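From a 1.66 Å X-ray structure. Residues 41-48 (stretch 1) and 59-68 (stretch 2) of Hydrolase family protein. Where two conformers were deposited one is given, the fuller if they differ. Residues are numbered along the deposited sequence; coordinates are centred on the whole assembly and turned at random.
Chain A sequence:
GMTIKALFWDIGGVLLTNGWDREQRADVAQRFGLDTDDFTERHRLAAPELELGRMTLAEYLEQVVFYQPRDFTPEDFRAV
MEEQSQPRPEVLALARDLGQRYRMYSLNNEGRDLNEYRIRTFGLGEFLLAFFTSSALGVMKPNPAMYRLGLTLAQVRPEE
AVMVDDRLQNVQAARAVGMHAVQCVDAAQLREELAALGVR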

# COMPACT_ATOMS: atom_id res chain seq x y z
N GLU A 41 -3.27 19.43 9.18
CA GLU A 41 -2.02 19.68 9.92
C GLU A 41 -1.78 18.56 10.94
O GLU A 41 -0.68 18.02 11.10
CB GLU A 41 -1.98 21.08 10.52
CG GLU A 41 -0.59 21.40 10.97
CD GLU A 41 0.47 20.85 9.99
OE1 GLU A 41 1.27 19.95 10.39
OE2 GLU A 41 0.44 21.26 8.79
N ARG A 42 -2.85 18.18 11.62
CA ARG A 42 -2.76 17.11 12.63
C ARG A 42 -2.44 15.76 12.02
O ARG A 42 -1.65 14.97 12.53
CB ARG A 42 -4.02 17.06 13.50
CG ARG A 42 -4.11 18.26 14.42
CD ARG A 42 -5.45 18.36 15.13
NE ARG A 42 -5.44 19.39 16.15
CZ ARG A 42 -5.13 19.15 17.43
NH1 ARG A 42 -4.82 17.91 17.79
NH2 ARG A 42 -5.12 20.10 18.33
N HIS A 43 -3.05 15.49 10.86
CA HIS A 43 -2.78 14.27 10.14
C HIS A 43 -1.32 14.23 9.73
O HIS A 43 -0.66 13.21 9.86
CB HIS A 43 -3.67 14.17 8.87
CG HIS A 43 -3.20 13.13 7.91
ND1 HIS A 43 -3.49 11.80 8.06
CD2 HIS A 43 -2.37 13.22 6.85
CE1 HIS A 43 -2.89 11.10 7.11
NE2 HIS A 43 -2.20 11.94 6.36
N ARG A 44 -0.81 15.35 9.22
CA ARG A 44 0.58 15.44 8.74
C ARG A 44 1.55 14.99 9.82
O ARG A 44 2.52 14.25 9.59
CB ARG A 44 0.93 16.87 8.28
CG ARG A 44 2.29 16.98 7.63
CD ARG A 44 2.65 18.43 7.23
NE ARG A 44 2.87 19.30 8.38
CZ ARG A 44 4.04 19.42 9.02
NH1 ARG A 44 5.08 18.70 8.62
NH2 ARG A 44 4.17 20.24 10.04
N LEU A 45 1.25 15.46 11.02
CA LEU A 45 2.12 15.17 12.17
C LEU A 45 2.06 13.73 12.62
O LEU A 45 3.08 13.12 12.91
CB LEU A 45 1.83 16.07 13.37
CG LEU A 45 2.84 17.19 13.60
CD1 LEU A 45 2.87 18.14 12.45
CD2 LEU A 45 2.56 17.91 14.92
N ALA A 46 0.86 13.18 12.66
CA ALA A 46 0.63 11.84 13.24
C ALA A 46 0.72 10.68 12.29
O ALA A 46 1.03 9.55 12.68
CB ALA A 46 -0.71 11.80 14.00
N ALA A 47 0.44 10.93 11.01
CA ALA A 47 0.37 9.85 10.06
C ALA A 47 1.57 8.90 9.97
O ALA A 47 1.39 7.69 9.91
CB ALA A 47 -0.02 10.37 8.67
N PRO A 48 2.80 9.44 9.94
CA PRO A 48 3.90 8.51 9.72
C PRO A 48 4.01 7.42 10.76
O PRO A 48 4.32 6.27 10.42
CB PRO A 48 5.15 9.44 9.73
CG PRO A 48 4.60 10.75 9.22
CD PRO A 48 3.23 10.85 9.87
N GLU A 59 -5.09 6.08 18.80
CA GLU A 59 -4.19 7.18 19.14
C GLU A 59 -4.20 8.26 18.06
O GLU A 59 -4.32 9.47 18.35
CB GLU A 59 -2.77 6.69 19.40
CG GLU A 59 -2.59 6.00 20.75
CD GLU A 59 -1.21 5.36 20.93
OE1 GLU A 59 -0.61 4.90 19.95
OE2 GLU A 59 -0.73 5.26 22.07
N TYR A 60 -4.08 7.81 16.83
CA TYR A 60 -4.12 8.72 15.68
C TYR A 60 -5.43 9.49 15.68
O TYR A 60 -5.46 10.72 15.59
CB TYR A 60 -3.88 7.94 14.38
CG TYR A 60 -4.22 8.67 13.09
CD1 TYR A 60 -5.51 8.65 12.60
CD2 TYR A 60 -3.25 9.33 12.34
CE1 TYR A 60 -5.85 9.30 11.43
CE2 TYR A 60 -3.58 10.00 11.16
CZ TYR A 60 -4.89 9.96 10.71
OH TYR A 60 -5.25 10.61 9.54
N LEU A 61 -6.54 8.76 15.83
CA LEU A 61 -7.87 9.42 15.79
C LEU A 61 -8.06 10.42 16.93
O LEU A 61 -8.71 11.48 16.78
CB LEU A 61 -9.02 8.39 15.73
CG LEU A 61 -9.11 7.65 14.41
CD1 LEU A 61 -10.29 6.65 14.52
CD2 LEU A 61 -9.29 8.58 13.21
N GLU A 62 -7.46 10.11 18.07
CA GLU A 62 -7.52 10.97 19.25
C GLU A 62 -6.89 12.32 18.94
O GLU A 62 -7.38 13.38 19.33
CB GLU A 62 -6.78 10.33 20.44
CG GLU A 62 -6.59 11.26 21.65
CD GLU A 62 -7.89 11.73 22.23
OE1 GLU A 62 -8.96 11.16 21.90
OE2 GLU A 62 -7.84 12.67 23.04
N GLN A 63 -5.80 12.27 18.20
CA GLN A 63 -5.08 13.51 17.89
C GLN A 63 -5.61 14.25 16.68
O GLN A 63 -5.61 15.49 16.63
CB GLN A 63 -3.60 13.26 17.64
CG GLN A 63 -2.87 12.66 18.84
CD GLN A 63 -1.37 12.68 18.66
OE1 GLN A 63 -0.85 13.19 17.66
NE2 GLN A 63 -0.66 12.14 19.65
N VAL A 64 -6.08 13.48 15.72
CA VAL A 64 -6.44 14.04 14.41
C VAL A 64 -7.90 14.48 14.29
O VAL A 64 -8.22 15.41 13.54
CB VAL A 64 -6.01 13.08 13.29
CG1 VAL A 64 -6.48 13.58 11.95
CG2 VAL A 64 -4.48 12.93 13.30
N VAL A 65 -8.76 13.81 15.07
CA VAL A 65 -10.19 14.05 15.03
C VAL A 65 -10.85 14.33 16.35
O VAL A 65 -11.55 15.33 16.49
CB VAL A 65 -10.94 12.86 14.35
CG1 VAL A 65 -12.44 13.14 14.29
CG2 VAL A 65 -10.41 12.63 12.95
N PHE A 66 -10.60 13.48 17.34
CA PHE A 66 -11.30 13.54 18.63
C PHE A 66 -10.56 14.32 19.70
O PHE A 66 -10.53 13.94 20.87
CB PHE A 66 -11.68 12.14 19.08
CG PHE A 66 -12.59 11.44 18.09
CD1 PHE A 66 -13.95 11.67 18.11
CD2 PHE A 66 -12.06 10.61 17.12
CE1 PHE A 66 -14.78 11.05 17.18
CE2 PHE A 66 -12.88 9.99 16.19
CZ PHE A 66 -14.24 10.22 16.23
N TYR A 67 -10.06 15.47 19.29
CA TYR A 67 -9.33 16.41 20.19
C TYR A 67 -10.28 17.46 20.71
O TYR A 67 -9.93 18.34 21.53
CB TYR A 67 -8.13 17.08 19.49
CG TYR A 67 -8.46 17.82 18.23
CD1 TYR A 67 -8.82 19.16 18.25
CD2 TYR A 67 -8.44 17.17 16.99
CE1 TYR A 67 -9.14 19.83 17.09
CE2 TYR A 67 -8.76 17.84 15.84
CZ TYR A 67 -9.11 19.16 15.90
OH TYR A 67 -9.43 19.80 14.74
N GLN A 68 -11.52 17.35 20.26
CA GLN A 68 -12.62 18.19 20.75
C GLN A 68 -13.90 17.38 20.63
O GLN A 68 -13.87 16.34 19.99
CB GLN A 68 -12.72 19.52 20.00
CG GLN A 68 -13.07 19.39 18.56
CD GLN A 68 -13.12 20.76 17.89
OE1 GLN A 68 -12.11 21.46 17.81
NE2 GLN A 68 -14.30 21.15 17.44

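What fills the middle of the contact? The two helices run nearly antiparallel, at 158°, and Ala 46 points its methyl toward the other stretch. Its CB lies 3.9 Å from CD2 of Tyr 60 and 4.0 Å from CG2 of Val 64. A side chain this short lets the helix sit close against both neighbours.

How does Val 64 use its branches? CG2 reaches the backbone of the opposite helix, 3.6 Å from Arg 42 O, while CG1 lies 4.2 Å from His 43 CB. The CA atoms of Arg 42 and Val 64 are just 5.1 Å apart, so a compact branched residue suits this narrow place.

What joins His 43 to Tyr 60? Both side chains adopt t rotamers and leave their helices sideways, meeting rim to rim with planes at 87°. This brings His 43 ND1 within 2.6 Å of Tyr 60 OH, a short hydrogen bond in which either could be the donor.

What closes the polar edge? Arg 42 extends past the end of the second helix and lays its guanidinium flat on the Tyr 67 ring, centres 3.7 Å apart, in a cation-pi stack. The edge of the group stays free for hydrogen bonding: NH1 donates to Gln 63 O at 2.8 Å. Altogether, the contact buries 400 Å².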